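Local structure of uncharacterized protein (Staphylococcus aureus subsp. aureus, 3H04) at residues P17-K22 against L62-Y67; V73-I78 against I189-Y194; D204-L209 against M232-H237; P211-H216 against R263-F268. The protein is of unknown function but has the alpha/beta-hydrolase fold and a probable Ser-His-Asp triad, consistent with an esterase-like hydrolase. One frame throughout, in Å; residues are numbered along the deposited sequence.

Contact 1: residues P17-K22 against L62-Y67; sequences PYTIIK and LIQLSY
Ile20 and Ile63 both set CG1 anti to the carbonyl carbon (chi1 -59° and -53°), so their side chains run side by side off the same face of the sheet, CG1 of Ile20 lying 3.8 Å from CG1 of Ile63. The two strands are antiparallel neighbours in the mixed central sheet of an alpha/beta-hydrolase fold, where strand 15-21 joins the early antiparallel strands to the parallel set that starts with 60-65. Tyr18, its CG held in the crowded position between backbone N and carbonyl carbon, lies alongside Ile63 and brings CD1 to 3.6 Å from Ile63 CG2; its hydroxyl goes on to bond Gln92. Helix 75-91 covers this face through Ile89.

Two hydrogen-bonded pairs hold the backbones together. Ile21 and Leu62 bond both ways, Ile21 N to Leu62 O at 2.8 Å and nearly straight (172°). In the other pair Gln64 N reaches Thr19 O at 2.8 Å, while the return bond from Thr19 N to Gln64 O is weak (3.3 Å). Beyond it, water 1 bridges the strands, accepting from Ser66 N and donating to Pro17 O.

On the opposite face, which helix 50-56 covers with Ile53, the extended Gln64 chain gives its NE2 to Ala45 O, and its OE1 meets Ile21 CD1 at 3.2 Å.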
loop_
_atom_site.group_PDB
_atom_site.type_symbol
_atom_site.label_atom_id
_atom_site.label_comp_id
_atom_site.label_asym_id
_atom_site.label_seq_id
_atom_site.Cartn_x
_atom_site.Cartn_y
_atom_site.Cartn_z
ATOM N N PRO A 17 -11.886 4.360 9.997
ATOM C CA PRO A 17 -11.398 3.619 11.160
ATOM C C PRO A 17 -9.914 3.319 11.021
ATOM O O PRO A 17 -9.402 3.245 9.905
ATOM C CB PRO A 17 -12.185 2.291 11.108
ATOM C CG PRO A 17 -12.554 2.154 9.599
ATOM C CD PRO A 17 -12.820 3.570 9.164
ATOM N N TYR A 18 -9.227 3.228 12.149
ATOM C CA TYR A 18 -7.910 2.647 12.190
ATOM C C TYR A 18 -7.749 1.897 13.500
ATOM O O TYR A 18 -8.463 2.196 14.463
ATOM C CB TYR A 18 -6.784 3.650 11.926
ATOM C CG TYR A 18 -6.550 4.717 12.957
ATOM C CD1 TYR A 18 -5.689 4.499 14.034
ATOM C CD2 TYR A 18 -7.180 5.961 12.851
ATOM C CE1 TYR A 18 -5.452 5.492 14.985
ATOM C CE2 TYR A 18 -6.959 6.950 13.809
ATOM C CZ TYR A 18 -6.081 6.697 14.851
ATOM O OH TYR A 18 -5.849 7.681 15.733
ATOM N N THR A 19 -6.898 0.871 13.467
ATOM C CA THR A 19 -6.563 0.026 14.609
ATOM C C THR A 19 -5.088 0.141 14.947
ATOM O O THR A 19 -4.213 0.258 14.066
ATOM C CB THR A 19 -6.858 -1.471 14.374
ATOM O OG1 THR A 19 -5.979 -1.965 13.339
ATOM C CG2 THR A 19 -8.292 -1.671 13.942
ATOM N N ILE A 20 -4.809 0.139 16.239
ATOM C CA ILE A 20 -3.453 0.120 16.735
ATOM C C ILE A 20 -3.296 -1.170 17.505
ATOM O O ILE A 20 -4.084 -1.456 18.426
ATOM C CB ILE A 20 -3.155 1.307 17.686
ATOM C CG1 ILE A 20 -3.375 2.645 16.957
ATOM C CG2 ILE A 20 -1.722 1.190 18.310
ATOM C CD1 ILE A 20 -2.809 3.840 17.713
ATOM N N ILE A 21 -2.279 -1.947 17.128
ATOM C CA ILE A 21 -1.841 -3.081 17.921
ATOM C C ILE A 21 -0.551 -2.661 18.591
ATOM O O ILE A 21 0.405 -2.288 17.890
ATOM C CB ILE A 21 -1.537 -4.315 17.028
ATOM C CG1 ILE A 21 -2.825 -4.887 16.437
ATOM C CG2 ILE A 21 -0.751 -5.406 17.873
ATOM C CD1 ILE A 21 -2.650 -5.573 15.100
ATOM N N LYS A 22 -0.508 -2.739 19.927
ATOM C CA LYS A 22 0.642 -2.270 20.712
ATOM C C LYS A 22 1.845 -3.204 20.683
ATOM O O LYS A 22 1.692 -4.428 20.599
ATOM C CB LYS A 22 0.257 -2.061 22.187
ATOM C CG LYS A 22 -0.822 -1.026 22.450
ATOM C CD LYS A 22 -0.440 0.404 22.009
ATOM C CE LYS A 22 0.396 1.157 23.033
ATOM N NZ LYS A 22 1.853 1.070 22.675
ATOM N N LEU A 62 1.887 -1.242 15.507
ATOM C CA LEU A 62 1.399 -1.449 14.158
ATOM C C LEU A 62 0.025 -0.796 14.048
ATOM O O LEU A 62 -0.870 -1.139 14.794
ATOM C CB LEU A 62 1.299 -2.945 13.813
ATOM C CG LEU A 62 0.880 -3.218 12.364
ATOM C CD1 LEU A 62 1.938 -2.657 11.406
ATOM C CD2 LEU A 62 0.695 -4.720 12.161
ATOM N N ILE A 63 -0.110 0.165 13.143
ATOM C CA ILE A 63 -1.368 0.898 12.985
ATOM C C ILE A 63 -1.951 0.630 11.604
ATOM O O ILE A 63 -1.336 0.983 10.620
ATOM C CB ILE A 63 -1.148 2.378 13.169
ATOM C CG1 ILE A 63 -0.443 2.638 14.493
ATOM C CG2 ILE A 63 -2.520 3.109 13.145
ATOM C CD1 ILE A 63 1.058 2.898 14.448
ATOM N N GLN A 64 -3.117 0.005 11.519
ATOM C CA GLN A 64 -3.657 -0.394 10.226
ATOM C C GLN A 64 -4.680 0.623 9.738
ATOM O O GLN A 64 -5.759 0.738 10.333
ATOM C CB GLN A 64 -4.183 -1.827 10.354
ATOM C CG GLN A 64 -3.009 -2.664 10.799
ATOM C CD GLN A 64 -3.262 -4.110 10.970
ATOM O OE1 GLN A 64 -3.140 -4.601 12.088
ATOM N NE2 GLN A 64 -3.512 -4.838 9.869
ATOM N N LEU A 65 -4.335 1.422 8.739
ATOM C CA LEU A 65 -5.238 2.510 8.369
ATOM C C LEU A 65 -6.192 2.161 7.273
ATOM O O LEU A 65 -6.008 1.190 6.576
ATOM C CB LEU A 65 -4.528 3.846 8.036
ATOM C CG LEU A 65 -3.696 4.116 6.817
ATOM C CD1 LEU A 65 -4.468 4.142 5.527
ATOM C CD2 LEU A 65 -2.899 5.505 7.060
ATOM N N SER A 66 -7.241 2.958 7.152
ATOM C CA SER A 66 -8.255 2.745 6.124
ATOM C C SER A 66 -8.392 3.972 5.252
ATOM O O SER A 66 -8.047 5.092 5.675
ATOM C CB SER A 66 -9.579 2.381 6.783
ATOM O OG SER A 66 -9.413 1.098 7.422
ATOM N N TYR A 67 -8.854 3.750 4.017
ATOM C CA TYR A 67 -9.153 4.834 3.091
ATOM C C TYR A 67 -10.323 4.378 2.222
ATOM O O TYR A 67 -10.520 3.183 2.045
ATOM C CB TYR A 67 -7.931 5.160 2.214
ATOM C CG TYR A 67 -7.366 3.960 1.521
ATOM C CD1 TYR A 67 -7.827 3.590 0.253
ATOM C CD2 TYR A 67 -6.372 3.193 2.097
ATOM C CE1 TYR A 67 -7.302 2.469 -0.396
ATOM C CE2 TYR A 67 -5.828 2.078 1.447
ATOM C CZ TYR A 67 -6.307 1.740 0.199
ATOM O OH TYR A 67 -5.827 0.632 -0.420
HETATM O O HOH W 1 -7.592 5.317 8.783
#

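Contact 2: residues V73-I78 against I189-Y194; sequences VSLDCI and INIADY
An N-capped helix start forms one side of this contact: Ser74 caps helix 75-91 of the alpha/beta-hydrolase fold, and the segment at the end of helix 185-189 packs against that capped end. Ser74 OG, turned into the crowded position between its own N and carbonyl carbon (chi1 79°), accepts weak bonds from Asp76 N and Cys77 N. Leu75 N, another amide of the first turn, is instead satisfied from across the contact, donating to Ile189 O at 3.0 Å with the hydrogen well aligned (166°) and in the carbonyl plane. Asn190 then leaves helical geometry with positive phi (61°), and its O comes to 3.2 Å from Ser74 CB.

Next to this bond Leu75, with CG anti to the backbone N, runs alongside Ile189, so that CB lies 3.7 Å from Ile189 CG2. Leu75 CD2 reaches the tip of Ile191, 4.0 Å from Ile191 CD1, the two chains crossing obliquely. The CG2 branch of Ile191 instead lies against the carboxylate of Asp76, 3.6 Å from OD2.

That carboxylate is gripped from several sides: water 2 links OD2 to Ala192 N, while OD1 meets Lys198 in a salt bridge and accepts from Tyr199 OH. With a lysine beside it and the helix N-terminus close by, Asp76 is probably held as the anion.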
loop_
_atom_site.group_PDB
_atom_site.type_symbol
_atom_site.label_atom_id
_atom_site.label_comp_id
_atom_site.label_asym_id
_atom_site.label_seq_id
_atom_site.Cartn_x
_atom_site.Cartn_y
_atom_site.Cartn_z
ATOM N N VAL A 73 -14.927 6.679 -4.952
ATOM C CA VAL A 73 -14.223 7.968 -4.803
ATOM C C VAL A 73 -13.058 7.957 -5.779
ATOM O O VAL A 73 -12.767 6.912 -6.389
ATOM C CB VAL A 73 -13.697 8.190 -3.394
ATOM C CG1 VAL A 73 -14.857 8.073 -2.340
ATOM C CG2 VAL A 73 -12.464 7.236 -3.093
ATOM N N SER A 74 -12.408 9.105 -5.949
ATOM C CA SER A 74 -11.245 9.194 -6.819
ATOM C C SER A 74 -9.919 9.010 -6.034
ATOM O O SER A 74 -9.881 9.001 -4.802
ATOM C CB SER A 74 -11.205 10.565 -7.510
ATOM O OG SER A 74 -10.700 11.545 -6.596
ATOM N N LEU A 75 -8.815 8.897 -6.761
ATOM C CA LEU A 75 -7.509 8.832 -6.120
ATOM C C LEU A 75 -7.186 10.114 -5.318
ATOM O O LEU A 75 -6.460 10.047 -4.334
ATOM C CB LEU A 75 -6.396 8.575 -7.143
ATOM C CG LEU A 75 -4.947 8.524 -6.655
ATOM C CD1 LEU A 75 -4.715 7.392 -5.620
ATOM C CD2 LEU A 75 -3.968 8.328 -7.803
ATOM N N ASP A 76 -7.735 11.274 -5.707
ATOM C CA ASP A 76 -7.508 12.487 -4.926
ATOM C C ASP A 76 -8.117 12.317 -3.535
ATOM O O ASP A 76 -7.517 12.717 -2.543
ATOM C CB ASP A 76 -8.090 13.761 -5.579
ATOM C CG ASP A 76 -7.244 14.278 -6.745
ATOM O OD1 ASP A 76 -5.997 14.171 -6.737
ATOM O OD2 ASP A 76 -7.865 14.801 -7.689
ATOM N N CYS A 77 -9.309 11.736 -3.483
ATOM C CA CYS A 77 -9.935 11.392 -2.218
ATOM C C CYS A 77 -9.137 10.348 -1.391
ATOM O O CYS A 77 -9.035 10.503 -0.184
ATOM C CB CYS A 77 -11.338 10.932 -2.478
ATOM S SG CYS A 77 -12.322 10.608 -0.999
ATOM N N ILE A 78 -8.608 9.292 -2.045
ATOM C CA ILE A 78 -7.783 8.310 -1.385
ATOM C C ILE A 78 -6.582 8.978 -0.675
ATOM O O ILE A 78 -6.323 8.745 0.510
ATOM C CB ILE A 78 -7.313 7.214 -2.378
ATOM C CG1 ILE A 78 -8.533 6.368 -2.832
ATOM C CG2 ILE A 78 -6.112 6.347 -1.723
ATOM C CD1 ILE A 78 -8.177 5.181 -3.741
ATOM N N ILE A 189 -9.195 5.445 -11.677
ATOM C CA ILE A 189 -8.532 6.369 -10.728
ATOM C C ILE A 189 -9.219 7.752 -10.714
ATOM O O ILE A 189 -9.304 8.388 -9.675
ATOM C CB ILE A 189 -7.017 6.431 -11.044
ATOM C CG1 ILE A 189 -6.309 5.289 -10.314
ATOM C CG2 ILE A 189 -6.399 7.804 -10.733
ATOM C CD1 ILE A 189 -5.040 4.858 -10.980
ATOM N N ASN A 190 -9.758 8.147 -11.869
ATOM C CA ASN A 190 -10.737 9.227 -12.004
ATOM C C ASN A 190 -10.136 10.563 -11.524
ATOM O O ASN A 190 -10.675 11.210 -10.641
ATOM C CB ASN A 190 -12.041 8.897 -11.261
ATOM C CG ASN A 190 -13.182 9.826 -11.638
ATOM O OD1 ASN A 190 -13.157 10.453 -12.699
ATOM N ND2 ASN A 190 -14.183 9.938 -10.757
ATOM N N ILE A 191 -8.977 10.914 -12.061
ATOM C CA ILE A 191 -8.368 12.205 -11.736
ATOM C C ILE A 191 -8.133 12.967 -13.005
ATOM O O ILE A 191 -8.194 12.383 -14.079
ATOM C CB ILE A 191 -7.062 12.092 -10.908
ATOM C CG1 ILE A 191 -5.990 11.261 -11.646
ATOM C CG2 ILE A 191 -7.419 11.693 -9.513
ATOM C CD1 ILE A 191 -4.840 10.852 -10.814
ATOM N N ALA A 192 -7.861 14.273 -12.865
ATOM C CA ALA A 192 -7.848 15.185 -13.993
ATOM C C ALA A 192 -6.667 14.840 -14.864
ATOM O O ALA A 192 -6.768 14.853 -16.076
ATOM C CB ALA A 192 -7.751 16.668 -13.533
ATOM N N ASP A 193 -5.533 14.562 -14.244
ATOM C CA ASP A 193 -4.313 14.312 -15.001
ATOM C C ASP A 193 -3.393 13.374 -14.250
ATOM O O ASP A 193 -2.660 13.779 -13.339
ATOM C CB ASP A 193 -3.577 15.604 -15.293
ATOM C CG ASP A 193 -2.401 15.387 -16.241
ATOM O OD1 ASP A 193 -2.119 14.202 -16.633
ATOM O OD2 ASP A 193 -1.776 16.394 -16.603
ATOM N N TYR A 194 -3.442 12.116 -14.640
ATOM C CA TYR A 194 -2.637 11.068 -13.988
ATOM C C TYR A 194 -1.145 11.239 -14.225
ATOM O O TYR A 194 -0.349 10.541 -13.579
ATOM C CB TYR A 194 -3.071 9.688 -14.487
ATOM C CG TYR A 194 -2.680 9.440 -15.926
ATOM C CD1 TYR A 194 -1.493 8.787 -16.238
ATOM C CD2 TYR A 194 -3.474 9.881 -16.980
ATOM C CE1 TYR A 194 -1.110 8.586 -17.542
ATOM C CE2 TYR A 194 -3.094 9.674 -18.304
ATOM C CZ TYR A 194 -1.911 9.015 -18.571
ATOM O OH TYR A 194 -1.516 8.808 -19.889
HETATM O O HOH W 2 -8.253 15.560 -10.248
#

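Contact 3: residues D204-L209 against M232-H237; sequences DELKTL and MNHVPH
This is a packing contact between two connections at one edge of the alpha/beta-hydrolase sheet, with no direct hydrogen bond across it. The end of helix 203-206 and the turn that leads to strand 212-217 lie against the link between helix 226-232 and the outermost strand, 238-243. On the first side a type I beta turn from Leu206 to Leu209 shapes the chain, closed by Leu209 N to Leu206 O. Thr208 steadies it further: both its N and its OG1 donate to Glu205 O, the hydroxyl at 2.8 Å and on a lone pair of the carbonyl.

The turn receives Val235. With CG1 anti to the carbonyl carbon (chi1 -60°), that methyl comes to 3.2 Å from Leu206 O and 3.9 Å from Leu209 CD1, the Val235 side chain crossing that of Leu209 obliquely. Leu209 also packs on Leu111 and Ala114, so helix 105-116 backs this corner. Leu206 has its branches divided, CD1 beside the His234 ring and CD2 toward Val235 CG1, while its CB meets His234 CB at 3.6 Å.

Backbone carbonyls supply the polar side of the fit through CA-H...O contacts in both directions, Val235 CA to Leu206 O and Lys207 CA to His234 O, each 3.5 Å. At the far end water 3 accepts from His237 N and lies 3.0 Å from Leu209 O, to which it may donate. The Pro236 ring lies next to this water, its CD 3.3 Å from Lys207 O.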
loop_
_atom_site.group_PDB
_atom_site.type_symbol
_atom_site.label_atom_id
_atom_site.label_comp_id
_atom_site.label_asym_id
_atom_site.label_seq_id
_atom_site.Cartn_x
_atom_site.Cartn_y
_atom_site.Cartn_z
ATOM N N ASP A 204 14.105 13.822 -8.178
ATOM C CA ASP A 204 14.661 14.698 -7.139
ATOM C C ASP A 204 14.004 14.491 -5.781
ATOM O O ASP A 204 14.626 14.724 -4.750
ATOM C CB ASP A 204 14.562 16.169 -7.541
ATOM C CG ASP A 204 15.717 16.618 -8.430
ATOM O OD1 ASP A 204 16.647 15.801 -8.670
ATOM O OD2 ASP A 204 15.721 17.807 -8.852
ATOM N N GLU A 205 12.749 14.036 -5.805
ATOM C CA GLU A 205 11.993 13.674 -4.640
ATOM C C GLU A 205 12.376 12.277 -4.133
ATOM O O GLU A 205 12.560 12.107 -2.923
ATOM C CB GLU A 205 10.487 13.727 -4.979
ATOM C CG GLU A 205 10.021 15.110 -5.397
ATOM C CD GLU A 205 9.478 15.909 -4.230
ATOM O OE1 GLU A 205 10.087 15.853 -3.118
ATOM O OE2 GLU A 205 8.415 16.579 -4.422
ATOM N N LEU A 206 12.569 11.319 -5.044
ATOM C CA LEU A 206 13.046 9.980 -4.665
ATOM C C LEU A 206 14.412 10.053 -3.945
ATOM O O LEU A 206 14.673 9.357 -2.950
ATOM C CB LEU A 206 13.163 9.090 -5.903
ATOM C CG LEU A 206 11.857 8.551 -6.478
ATOM C CD1 LEU A 206 12.153 7.816 -7.780
ATOM C CD2 LEU A 206 11.199 7.627 -5.435
ATOM N N LYS A 207 15.277 10.923 -4.477
ATOM C CA LYS A 207 16.610 11.170 -3.933
ATOM C C LYS A 207 16.619 11.627 -2.481
ATOM O O LYS A 207 17.618 11.507 -1.795
ATOM C CB LYS A 207 17.303 12.255 -4.740
ATOM C CG LYS A 207 17.853 11.816 -6.061
ATOM C CD LYS A 207 18.823 12.892 -6.620
ATOM C CE LYS A 207 20.091 13.062 -5.826
ATOM N NZ LYS A 207 21.076 13.901 -6.605
ATOM N N THR A 208 15.515 12.203 -2.030
ATOM C CA THR A 208 15.433 12.690 -0.667
ATOM C C THR A 208 14.597 11.804 0.232
ATOM O O THR A 208 14.324 12.188 1.356
ATOM C CB THR A 208 14.837 14.133 -0.651
ATOM O OG1 THR A 208 13.488 14.074 -1.084
ATOM C CG2 THR A 208 15.653 15.048 -1.560
ATOM N N LEU A 209 14.176 10.631 -0.253
ATOM C CA LEU A 209 13.374 9.742 0.591
ATOM C C LEU A 209 14.202 9.135 1.719
ATOM O O LEU A 209 15.419 8.959 1.561
ATOM C CB LEU A 209 12.703 8.649 -0.226
ATOM C CG LEU A 209 11.529 8.999 -1.124
ATOM C CD1 LEU A 209 11.017 7.737 -1.727
ATOM C CD2 LEU A 209 10.422 9.748 -0.318
ATOM N N MET A 232 15.105 2.134 -6.774
ATOM C CA MET A 232 16.526 1.879 -6.487
ATOM C C MET A 232 17.465 2.664 -7.389
ATOM O O MET A 232 18.651 2.802 -7.062
ATOM C CB MET A 232 16.851 0.383 -6.675
ATOM C CG MET A 232 15.836 -0.555 -6.073
ATOM S SD MET A 232 16.408 -1.413 -4.598
ATOM C CE MET A 232 17.595 -2.475 -5.360
ATOM N N ASN A 233 17.006 3.120 -8.555
ATOM C CA ASN A 233 17.790 4.050 -9.362
ATOM C C ASN A 233 18.007 5.453 -8.753
ATOM O O ASN A 233 18.797 6.228 -9.261
ATOM C CB ASN A 233 17.194 4.178 -10.780
ATOM C CG ASN A 233 17.333 2.875 -11.616
ATOM O OD1 ASN A 233 18.043 1.926 -11.255
ATOM N ND2 ASN A 233 16.621 2.831 -12.730
ATOM N N HIS A 234 17.326 5.789 -7.668
ATOM C CA HIS A 234 17.378 7.165 -7.137
ATOM C C HIS A 234 17.509 7.309 -5.626
ATOM O O HIS A 234 18.062 8.295 -5.175
ATOM C CB HIS A 234 16.098 7.916 -7.581
ATOM C CG HIS A 234 16.039 8.124 -9.065
ATOM N ND1 HIS A 234 16.864 9.023 -9.703
ATOM C CD2 HIS A 234 15.385 7.455 -10.045
ATOM C CE1 HIS A 234 16.671 8.948 -11.005
ATOM N NE2 HIS A 234 15.776 8.011 -11.244
ATOM N N VAL A 235 16.898 6.419 -4.844
ATOM C CA VAL A 235 16.873 6.616 -3.378
ATOM C C VAL A 235 18.239 6.349 -2.763
ATOM O O VAL A 235 19.022 5.515 -3.313
ATOM C CB VAL A 235 15.778 5.811 -2.616
ATOM C CG1 VAL A 235 14.358 6.196 -3.131
ATOM C CG2 VAL A 235 16.048 4.297 -2.672
ATOM N N PRO A 236 18.568 7.084 -1.672
ATOM C CA PRO A 236 19.919 6.990 -1.169
ATOM C C PRO A 236 20.215 5.742 -0.318
ATOM O O PRO A 236 21.373 5.341 -0.203
ATOM C CB PRO A 236 20.092 8.282 -0.321
ATOM C CG PRO A 236 18.640 8.763 -0.044
ATOM C CD PRO A 236 17.867 8.317 -1.203
ATOM N N HIS A 237 19.180 5.156 0.276
ATOM C CA HIS A 237 19.357 3.993 1.127
ATOM C C HIS A 237 18.270 3.004 0.797
ATOM O O HIS A 237 17.062 3.347 0.945
ATOM C CB HIS A 237 19.237 4.392 2.607
ATOM C CG HIS A 237 20.137 5.517 3.001
ATOM N ND1 HIS A 237 19.677 6.809 3.184
ATOM C CD2 HIS A 237 21.456 5.557 3.212
ATOM C CE1 HIS A 237 20.691 7.592 3.502
ATOM N NE2 HIS A 237 21.784 6.857 3.526
HETATM O O HOH W 3 16.571 6.260 0.819
#

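Contact 4: residues P211-H216 against R263-F268; sequences PVFIAH and RKVVDF
From its CB outward, Phe213 is in contact with helix 256-273. The CB itself sits over the centre of the Phe268 ring, 3.7 Å from the centroid and only 3° off the normal, a CH-pi contact. With CG anti to the backbone N, the ring then extends past Phe268, the two side chains sliding by each other in opposite directions. CD1 comes to 3.9 Å from Phe268 CB, and the edge of the Phe213 ring is turned toward the face of Phe268 in an edge-to-face pair, planes at 69°. Farther out, CE1 meets Lys264 O. On the other side of the ring, Phe213 CD2 and CE2 lie under Val265 CG2, which covers one face and is 3.5 Å from Phe213 CE2. At the tip, CZ also lies under Val265 CG2 and near Lys264 CB.

Strand 212-216 and helix 263-268 run nearly antiparallel, 169° between their directions, as expected where a helix of an alpha/beta-hydrolase fold covers a strand of the central sheet; their axes approach to 9.8 Å. Val265 also packs on Ile123 and Phe125 of the adjoining strand 121-125, and Phe268 on Thr239 of strand 238-243, so the helix spans three strands. Phe268, its CG likewise anti to the backbone N, points its ring tip at the start of the strand: CZ lies 3.5 Å from Phe213 N, and Pro211 O approaches the ring edge, 3.4 Å from CZ.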
loop_
_atom_site.group_PDB
_atom_site.type_symbol
_atom_site.label_atom_id
_atom_site.label_comp_id
_atom_site.label_asym_id
_atom_site.label_seq_id
_atom_site.Cartn_x
_atom_site.Cartn_y
_atom_site.Cartn_z
ATOM N N PRO A 211 15.174 5.815 4.274
ATOM C CA PRO A 211 15.505 4.507 3.724
ATOM C C PRO A 211 14.315 3.659 3.332
ATOM O O PRO A 211 13.293 3.637 4.035
ATOM C CB PRO A 211 16.268 3.825 4.872
ATOM C CG PRO A 211 16.837 4.912 5.678
ATOM C CD PRO A 211 15.807 6.020 5.587
ATOM N N VAL A 212 14.473 2.908 2.246
ATOM C CA VAL A 212 13.404 2.084 1.714
ATOM C C VAL A 212 13.754 0.620 1.689
ATOM O O VAL A 212 14.791 0.221 1.095
ATOM C CB VAL A 212 13.020 2.464 0.300
ATOM C CG1 VAL A 212 11.768 1.660 -0.083
ATOM C CG2 VAL A 212 12.759 4.044 0.173
ATOM N N PHE A 213 12.937 -0.199 2.340
ATOM C CA PHE A 213 13.090 -1.688 2.237
ATOM C C PHE A 213 12.185 -2.169 1.111
ATOM O O PHE A 213 10.996 -1.855 1.119
ATOM C CB PHE A 213 12.728 -2.334 3.556
ATOM C CG PHE A 213 12.921 -3.837 3.606
ATOM C CD1 PHE A 213 14.022 -4.371 4.213
ATOM C CD2 PHE A 213 11.974 -4.705 3.010
ATOM C CE1 PHE A 213 14.221 -5.762 4.270
ATOM C CE2 PHE A 213 12.161 -6.086 3.058
ATOM C CZ PHE A 213 13.299 -6.613 3.681
ATOM N N ILE A 214 12.709 -2.905 0.137
ATOM C CA ILE A 214 11.908 -3.347 -1.017
ATOM C C ILE A 214 11.922 -4.856 -1.043
ATOM O O ILE A 214 13.006 -5.448 -0.925
ATOM C CB ILE A 214 12.447 -2.794 -2.332
ATOM C CG1 ILE A 214 12.509 -1.235 -2.237
ATOM C CG2 ILE A 214 11.603 -3.359 -3.529
ATOM C CD1 ILE A 214 13.328 -0.505 -3.342
ATOM N N ALA A 215 10.733 -5.487 -1.200
ATOM C CA ALA A 215 10.638 -6.951 -1.478
ATOM C C ALA A 215 9.740 -7.056 -2.710
ATOM O O ALA A 215 8.626 -6.471 -2.710
ATOM C CB ALA A 215 10.059 -7.742 -0.288
ATOM N N HIS A 216 10.204 -7.731 -3.738
ATOM C CA HIS A 216 9.505 -7.797 -4.987
ATOM C C HIS A 216 9.907 -9.036 -5.782
ATOM O O HIS A 216 11.029 -9.326 -5.832
ATOM C CB HIS A 216 9.788 -6.524 -5.765
ATOM C CG HIS A 216 8.744 -6.165 -6.765
ATOM N ND1 HIS A 216 8.431 -4.871 -7.073
ATOM C CD2 HIS A 216 7.961 -6.934 -7.545
ATOM C CE1 HIS A 216 7.496 -4.857 -7.993
ATOM N NE2 HIS A 216 7.193 -6.096 -8.294
ATOM N N ARG A 263 11.327 -10.811 9.152
ATOM C CA ARG A 263 12.389 -10.630 10.140
ATOM C C ARG A 263 13.452 -9.658 9.646
ATOM O O ARG A 263 13.902 -8.845 10.412
ATOM C CB ARG A 263 13.033 -11.950 10.520
ATOM C CG ARG A 263 12.117 -12.781 11.395
ATOM C CD ARG A 263 12.846 -14.002 11.892
ATOM N NE ARG A 263 11.943 -14.966 12.515
ATOM C CZ ARG A 263 11.327 -14.801 13.688
ATOM N NH1 ARG A 263 11.472 -13.689 14.401
ATOM N NH2 ARG A 263 10.555 -15.779 14.158
ATOM N N LYS A 264 13.771 -9.694 8.354
ATOM C CA LYS A 264 14.662 -8.705 7.759
ATOM C C LYS A 264 14.078 -7.275 7.802
ATOM O O LYS A 264 14.819 -6.313 7.932
ATOM C CB LYS A 264 14.973 -9.053 6.303
ATOM C CG LYS A 264 15.779 -10.293 6.081
ATOM C CD LYS A 264 15.970 -10.478 4.600
ATOM C CE LYS A 264 16.904 -11.612 4.296
ATOM N NZ LYS A 264 18.251 -11.127 4.340
ATOM N N VAL A 265 12.758 -7.162 7.718
ATOM C CA VAL A 265 12.108 -5.868 7.841
ATOM C C VAL A 265 12.403 -5.266 9.215
ATOM O O VAL A 265 12.841 -4.112 9.333
ATOM C CB VAL A 265 10.592 -5.953 7.580
ATOM C CG1 VAL A 265 9.892 -4.709 8.109
ATOM C CG2 VAL A 265 10.338 -6.125 6.069
ATOM N N VAL A 266 12.195 -6.071 10.249
ATOM C CA VAL A 266 12.475 -5.665 11.623
ATOM C C VAL A 266 13.952 -5.273 11.882
ATOM O O VAL A 266 14.241 -4.319 12.644
ATOM C CB VAL A 266 12.033 -6.759 12.587
ATOM C CG1 VAL A 266 12.571 -6.498 14.039
ATOM C CG2 VAL A 266 10.500 -6.860 12.555
ATOM N N ASP A 267 14.857 -6.016 11.272
ATOM C CA ASP A 267 16.291 -5.715 11.301
ATOM C C ASP A 267 16.530 -4.347 10.704
ATOM O O ASP A 267 17.310 -3.552 11.239
ATOM C CB ASP A 267 17.095 -6.697 10.455
ATOM C CG ASP A 267 17.300 -8.064 11.104
ATOM O OD1 ASP A 267 17.027 -8.264 12.309
ATOM O OD2 ASP A 267 17.766 -8.945 10.357
ATOM N N PHE A 268 15.871 -4.091 9.581
ATOM C CA PHE A 268 15.958 -2.780 8.893
ATOM C C PHE A 268 15.430 -1.671 9.802
ATOM O O PHE A 268 16.090 -0.657 9.998
ATOM C CB PHE A 268 15.237 -2.898 7.563
ATOM C CG PHE A 268 14.878 -1.594 6.897
ATOM C CD1 PHE A 268 15.693 -1.050 5.911
ATOM C CD2 PHE A 268 13.671 -0.975 7.167
ATOM C CE1 PHE A 268 15.296 0.133 5.243
ATOM C CE2 PHE A 268 13.316 0.183 6.512
ATOM C CZ PHE A 268 14.157 0.716 5.540
#

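Overall arrangement
Contacts 1 and 4 reach the same eight-stranded sheet, about 20 Å apart between centres: contact 1 pairs strands 15-21 and 60-65, whereas contact 4 lays helix 256-273 on strand 212-217. Contact 2 follows contact 1 along the chain, touching it where Tyr67 CD1 meets Ile78 CG2, and both close before contacts 3 and 4 open. Those two alternate their segments, lie about 16 Å apart between centres and join directly, His237 O probably bonding Val212 N. Contacts 2 and 4 lie on opposite sides of the chain's centre, about 29 Å between centres. The four join strand to strand, helix start to loop, connection to connection and helix to sheet. The same fold carries the probable triad Ser104, Asp220 and His248.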